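Racemase (Pseudovibrio sp. JE062, PDB 3MKC) belongs to the enolase superfamily and pairs an N-terminal capping domain with a C-terminal TIM-barrel domain. Local coordinates at residues His139-Leu144 with Leu234-Ala239; Pro163-Ala168 with Arg174-Cys179. All coordinates share one frame; numbering follows the deposited sequence.

Contact 1: His139-Leu144 with Leu234-Ala239; sequences HPYLTL and LYFAEA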
loop_
_atom_site.group_PDB
_atom_site.type_symbol
_atom_site.label_atom_id
_atom_site.label_comp_id
_atom_site.label_asym_id
_atom_site.label_seq_id
_atom_site.Cartn_x
_atom_site.Cartn_y
_atom_site.Cartn_z
ATOM N N HIS A 139 10.606 7.474 7.552
ATOM C CA HIS A 139 9.953 8.687 7.072
ATOM C C HIS A 139 9.064 8.414 5.879
ATOM O O HIS A 139 9.529 7.955 4.833
ATOM C CB HIS A 139 11.002 9.735 6.686
ATOM C CG HIS A 139 11.930 10.089 7.801
ATOM N ND1 HIS A 139 12.963 9.267 8.197
ATOM C CD2 HIS A 139 11.949 11.150 8.641
ATOM C CE1 HIS A 139 13.578 9.806 9.234
ATOM N NE2 HIS A 139 12.981 10.948 9.525
ATOM N N PRO A 140 7.765 8.699 6.011
ATOM C CA PRO A 140 6.868 8.452 4.887
ATOM C C PRO A 140 6.735 9.685 4.016
ATOM O O PRO A 140 7.158 10.775 4.403
ATOM C CB PRO A 140 5.558 8.156 5.579
ATOM C CG PRO A 140 5.570 9.222 6.667
ATOM C CD PRO A 140 7.008 9.146 7.197
ATOM N N TYR A 141 6.181 9.507 2.825
ATOM C CA TYR A 141 5.905 10.654 1.985
ATOM C C TYR A 141 4.392 10.677 2.109
ATOM O O TYR A 141 3.755 9.622 2.219
ATOM C CB TYR A 141 6.372 10.455 0.534
ATOM C CG TYR A 141 5.564 9.517 -0.338
ATOM C CD1 TYR A 141 4.302 9.874 -0.812
ATOM C CD2 TYR A 141 6.099 8.299 -0.751
ATOM C CE1 TYR A 141 3.596 9.044 -1.679
ATOM C CE2 TYR A 141 5.402 7.462 -1.619
ATOM C CZ TYR A 141 4.152 7.841 -2.079
ATOM O OH TYR A 141 3.460 7.016 -2.930
ATOM N N LEU A 142 3.812 11.864 2.158
ATOM C CA LEU A 142 2.369 11.957 2.301
ATOM C C LEU A 142 1.717 12.327 0.984
ATOM O O LEU A 142 2.144 13.264 0.312
ATOM C CB LEU A 142 2.013 12.994 3.369
ATOM C CG LEU A 142 2.646 12.744 4.739
ATOM C CD1 LEU A 142 2.148 13.797 5.724
ATOM C CD2 LEU A 142 2.293 11.348 5.230
ATOM N N THR A 143 0.687 11.580 0.616
ATOM C CA THR A 143 -0.029 11.846 -0.618
ATOM C C THR A 143 -1.095 12.893 -0.332
ATOM O O THR A 143 -1.942 12.702 0.542
ATOM C CB THR A 143 -0.669 10.563 -1.156
ATOM O OG1 THR A 143 0.358 9.583 -1.354
ATOM C CG2 THR A 143 -1.370 10.828 -2.476
ATOM N N LEU A 144 -1.036 13.997 -1.072
ATOM C CA LEU A 144 -1.959 15.114 -0.889
ATOM C C LEU A 144 -2.904 15.346 -2.056
ATOM O O LEU A 144 -2.548 15.123 -3.214
ATOM C CB LEU A 144 -1.164 16.403 -0.670
ATOM C CG LEU A 144 -0.046 16.347 0.366
ATOM C CD1 LEU A 144 0.757 17.638 0.329
ATOM C CD2 LEU A 144 -0.649 16.107 1.737
ATOM N N LEU A 234 11.997 16.271 -9.563
ATOM C CA LEU A 234 10.945 15.480 -8.929
ATOM C C LEU A 234 11.471 14.087 -8.573
ATOM O O LEU A 234 12.326 13.536 -9.272
ATOM C CB LEU A 234 9.739 15.390 -9.874
ATOM C CG LEU A 234 9.194 16.762 -10.314
ATOM C CD1 LEU A 234 8.091 16.589 -11.348
ATOM C CD2 LEU A 234 8.671 17.521 -9.091
ATOM N N TYR A 235 10.957 13.525 -7.483
ATOM C CA TYR A 235 11.389 12.212 -7.027
ATOM C C TYR A 235 10.964 11.107 -7.989
ATOM O O TYR A 235 11.755 10.220 -8.301
ATOM C CB TYR A 235 10.834 11.909 -5.638
ATOM C CG TYR A 235 11.506 10.715 -5.017
ATOM C CD1 TYR A 235 12.600 10.873 -4.165
ATOM C CD2 TYR A 235 11.096 9.421 -5.333
ATOM C CE1 TYR A 235 13.267 9.773 -3.643
ATOM C CE2 TYR A 235 11.756 8.321 -4.826
ATOM C CZ TYR A 235 12.841 8.495 -3.984
ATOM O OH TYR A 235 13.519 7.393 -3.502
ATOM N N PHE A 236 9.713 11.139 -8.437
ATOM C CA PHE A 236 9.270 10.136 -9.391
ATOM C C PHE A 236 8.031 10.500 -10.188
ATOM O O PHE A 236 7.330 11.466 -9.869
ATOM C CB PHE A 236 9.119 8.750 -8.719
ATOM C CG PHE A 236 7.945 8.605 -7.758
ATOM C CD1 PHE A 236 6.652 8.999 -8.110
ATOM C CD2 PHE A 236 8.128 7.943 -6.547
ATOM C CE1 PHE A 236 5.563 8.727 -7.268
ATOM C CE2 PHE A 236 7.050 7.660 -5.694
ATOM C CZ PHE A 236 5.764 8.052 -6.056
ATOM N N ALA A 237 7.795 9.735 -11.250
ATOM C CA ALA A 237 6.650 9.931 -12.121
ATOM C C ALA A 237 5.805 8.663 -12.029
ATOM O O ALA A 237 6.203 7.605 -12.520
ATOM C CB ALA A 237 7.110 10.156 -13.539
ATOM N N GLU A 238 4.646 8.788 -11.391
ATOM C CA GLU A 238 3.728 7.671 -11.185
ATOM C C GLU A 238 2.540 7.641 -12.145
ATOM O O GLU A 238 2.021 8.680 -12.534
ATOM C CB GLU A 238 3.194 7.729 -9.755
ATOM C CG GLU A 238 2.089 6.745 -9.441
ATOM C CD GLU A 238 1.587 6.898 -8.018
ATOM O OE1 GLU A 238 2.396 7.275 -7.148
ATOM O OE2 GLU A 238 0.393 6.631 -7.776
ATOM N N ALA A 239 2.108 6.437 -12.502
ATOM C CA ALA A 239 0.964 6.260 -13.384
ATOM C C ALA A 239 1.031 7.153 -14.619
ATOM O O ALA A 239 0.091 7.887 -14.928
ATOM C CB ALA A 239 -0.320 6.531 -12.606
#
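Y141 reaches F236 with its phenol end: OH lies 4.0 Å from F236 CZ, at the rim of the phenylalanine ring and near that ring's plane. The two side chains cross at about a right angle, and the ring planes are nearly perpendicular; behind the phenol oxygen, Y141 CZ is 4.3 Å from F236 CZ. In both residues CG sits between the backbone N and the carbonyl carbon (chi1 73° for Y141, 71° for F236). From there each side chain extends toward the other segment, and together they bridge a wide gap, since even the nearest CA atoms, those of Y141 and Y235, are 10.7 Å apart. This is the close part of a contact that buries just 71 Å² between the segments, and M209 of strand 207-211 touches both side chains.

The span makes sense in the barrel. Strand 236-238 is parallel to strand 207-211, which lies beside 175-179, which in turn lies beside 137-143; Y141 and F236 therefore meet across the interior, over two intervening strands, without any backbone pairing between their own.

The other part of the contact is loose, although it too is buried. E238 puts out an extended chain, CG anti to its backbone N (chi1 172°), yet its OE1 stops 4.4 Å from Y141 OH, and no hydrogen bond joins them. Both oxygens turn instead to K177 of strand 175-179, whose NZ hydrogen-bonds the phenol and makes a salt bridge with the E238 carboxylate. F236 packs against K177 as well. OE1 also takes a weak hydrogen bond from Q285, while OE2 lies close to the D211 carboxylate.

Contact 2: Pro163-Ala168 with Arg174-Cys179; sequences PLLEKA and RAVKVC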
loop_
_atom_site.group_PDB
_atom_site.type_symbol
_atom_site.label_atom_id
_atom_site.label_comp_id
_atom_site.label_asym_id
_atom_site.label_seq_id
_atom_site.Cartn_x
_atom_site.Cartn_y
_atom_site.Cartn_z
ATOM N N PRO A 163 -2.267 25.418 0.472
ATOM C CA PRO A 163 -2.315 25.254 1.927
ATOM C C PRO A 163 -1.862 23.882 2.416
ATOM O O PRO A 163 -1.329 23.757 3.521
ATOM C CB PRO A 163 -3.777 25.556 2.261
ATOM C CG PRO A 163 -4.496 25.110 1.041
ATOM C CD PRO A 163 -3.618 25.637 -0.071
ATOM N N LEU A 164 -2.079 22.854 1.600
ATOM C CA LEU A 164 -1.660 21.507 1.974
ATOM C C LEU A 164 -0.142 21.439 1.942
ATOM O O LEU A 164 0.483 20.865 2.832
ATOM C CB LEU A 164 -2.249 20.468 1.013
ATOM C CG LEU A 164 -3.767 20.269 1.078
ATOM C CD1 LEU A 164 -4.210 19.250 0.041
ATOM C CD2 LEU A 164 -4.155 19.807 2.470
ATOM N N LEU A 165 0.451 22.038 0.914
ATOM C CA LEU A 165 1.901 22.046 0.778
ATOM C C LEU A 165 2.554 22.868 1.893
ATOM O O LEU A 165 3.579 22.467 2.450
ATOM C CB LEU A 165 2.299 22.608 -0.596
ATOM C CG LEU A 165 1.832 21.806 -1.818
ATOM C CD1 LEU A 165 2.248 22.523 -3.100
ATOM C CD2 LEU A 165 2.439 20.411 -1.775
ATOM N N GLU A 166 1.959 24.013 2.223
ATOM C CA GLU A 166 2.511 24.856 3.279
ATOM C C GLU A 166 2.441 24.127 4.621
ATOM O O GLU A 166 3.369 24.207 5.427
ATOM C CB GLU A 166 1.748 26.186 3.368
ATOM C CG GLU A 166 1.831 27.060 2.115
ATOM C CD GLU A 166 3.219 27.630 1.862
ATOM O OE1 GLU A 166 4.170 27.276 2.595
ATOM O OE2 GLU A 166 3.358 28.437 0.915
ATOM N N LYS A 167 1.346 23.409 4.852
ATOM C CA LYS A 167 1.167 22.668 6.095
ATOM C C LYS A 167 2.199 21.554 6.211
ATOM O O LYS A 167 2.725 21.296 7.290
ATOM C CB LYS A 167 -0.243 22.072 6.174
ATOM C CG LYS A 167 -0.549 21.398 7.509
ATOM C CD LYS A 167 -2.001 20.956 7.589
ATOM C CE LYS A 167 -2.314 20.331 8.934
ATOM N NZ LYS A 167 -3.755 19.965 9.059
ATOM N N ALA A 168 2.487 20.893 5.092
ATOM C CA ALA A 168 3.467 19.810 5.089
ATOM C C ALA A 168 4.819 20.351 5.522
ATOM O O ALA A 168 5.532 19.708 6.288
ATOM C CB ALA A 168 3.572 19.188 3.695
ATOM N N ARG A 174 9.035 15.174 5.086
ATOM C CA ARG A 174 10.161 15.034 4.172
ATOM C C ARG A 174 9.820 14.906 2.689
ATOM O O ARG A 174 10.660 15.194 1.839
ATOM C CB ARG A 174 11.018 13.839 4.594
ATOM C CG ARG A 174 11.430 13.851 6.053
ATOM C CD ARG A 174 12.310 15.045 6.375
ATOM N NE ARG A 174 12.738 15.051 7.772
ATOM C CZ ARG A 174 13.626 14.210 8.296
ATOM N NH1 ARG A 174 14.198 13.279 7.542
ATOM N NH2 ARG A 174 13.940 14.297 9.585
ATOM N N ALA A 175 8.603 14.477 2.371
ATOM C CA ALA A 175 8.210 14.320 0.975
ATOM C C ALA A 175 6.698 14.238 0.817
ATOM O O ALA A 175 6.002 13.716 1.684
ATOM C CB ALA A 175 8.864 13.067 0.385
ATOM N N VAL A 176 6.202 14.753 -0.303
ATOM C CA VAL A 176 4.779 14.742 -0.586
ATOM C C VAL A 176 4.524 14.370 -2.041
ATOM O O VAL A 176 5.375 14.574 -2.905
ATOM C CB VAL A 176 4.149 16.128 -0.322
ATOM C CG1 VAL A 176 4.305 16.501 1.156
ATOM C CG2 VAL A 176 4.812 17.174 -1.204
ATOM N N LYS A 177 3.350 13.816 -2.306
ATOM C CA LYS A 177 2.988 13.452 -3.664
ATOM C C LYS A 177 1.744 14.226 -4.052
ATOM O O LYS A 177 0.782 14.282 -3.291
ATOM C CB LYS A 177 2.698 11.952 -3.773
ATOM C CG LYS A 177 2.385 11.509 -5.199
ATOM C CD LYS A 177 2.385 9.992 -5.342
ATOM C CE LYS A 177 1.165 9.353 -4.692
ATOM N NZ LYS A 177 1.184 7.866 -4.821
ATOM N N VAL A 178 1.780 14.840 -5.227
ATOM C CA VAL A 178 0.644 15.595 -5.736
ATOM C C VAL A 178 0.110 14.817 -6.925
ATOM O O VAL A 178 0.783 13.922 -7.428
ATOM C CB VAL A 178 1.069 16.996 -6.196
ATOM C CG1 VAL A 178 1.647 17.772 -5.018
ATOM C CG2 VAL A 178 2.094 16.883 -7.316
ATOM N N CYS A 179 -1.098 15.146 -7.373
ATOM C CA CYS A 179 -1.690 14.451 -8.508
ATOM C C CYS A 179 -2.195 15.430 -9.548
ATOM O O CYS A 179 -2.453 16.596 -9.245
ATOM C CB CYS A 179 -2.882 13.604 -8.062
ATOM S SG CYS A 179 -2.631 12.620 -6.586
#
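V176 splits its two methyls between two residues of the helix. CG1 rests 3.8 Å from A168 CB, and CG2 lies 4.1 Å from L165 CD2. The fork follows from chi1 of -62°, which sets CG1 anti to the carbonyl carbon and CG2 between that carbon and the backbone N. L165 works the other way round: its CB leaves along the flank of the helix, but the leucine chain carries a single methyl, CD2, across to both valines, coming within 4.3 Å of V178 CG1. Nearby, L144 packs on L165 and V176, and helix 188-202 covers the valines with L198 and L202.

Hydrogen bonding stays within the helix or, for the strand, turns to its sheet neighbours. Inside the helix, K167 N bonds P163 O and A168 N bonds L164 O, each at 3.0 Å. The strand spends its backbone on the sheet: V176 pairs with D207 and M209, K177 with L142. A175 and K177 direct their CB atoms away from the helix, into the barrel.

Strand 137-143, helix 154-170 and strand 175-179 form a beta-alpha-beta unit, its two strands parallel and adjacent. The helix segment runs back at 168° to strand 175-179, with axes 9.8 Å apart, and A168 is small enough to let V176 come in close. With no hydrogen bond crossing, the contact between these segments rests on apolar, non-directional packing, which probably helps set their spacing.

The two contacts use different sides of one sheet, and their centres lie about 10 Å apart. Contact 1 lies inside the barrel, whereas contact 2 seats an outer helix against the wall. Strand 175-179 serves both: V176 faces the helix, with V178 CG1 meeting it from the side, while K177 points inward, its NZ 2.7 Å from E238 OE1. At the backbone, L144 N probably hydrogen-bonds K177 O at 2.9 Å, tying the strand of contact 1 to that of contact 2. Enolase-superfamily barrels place their active site at the C-terminal ends of the strands; the polar group around K177, E238 and D211 is consistent with that region.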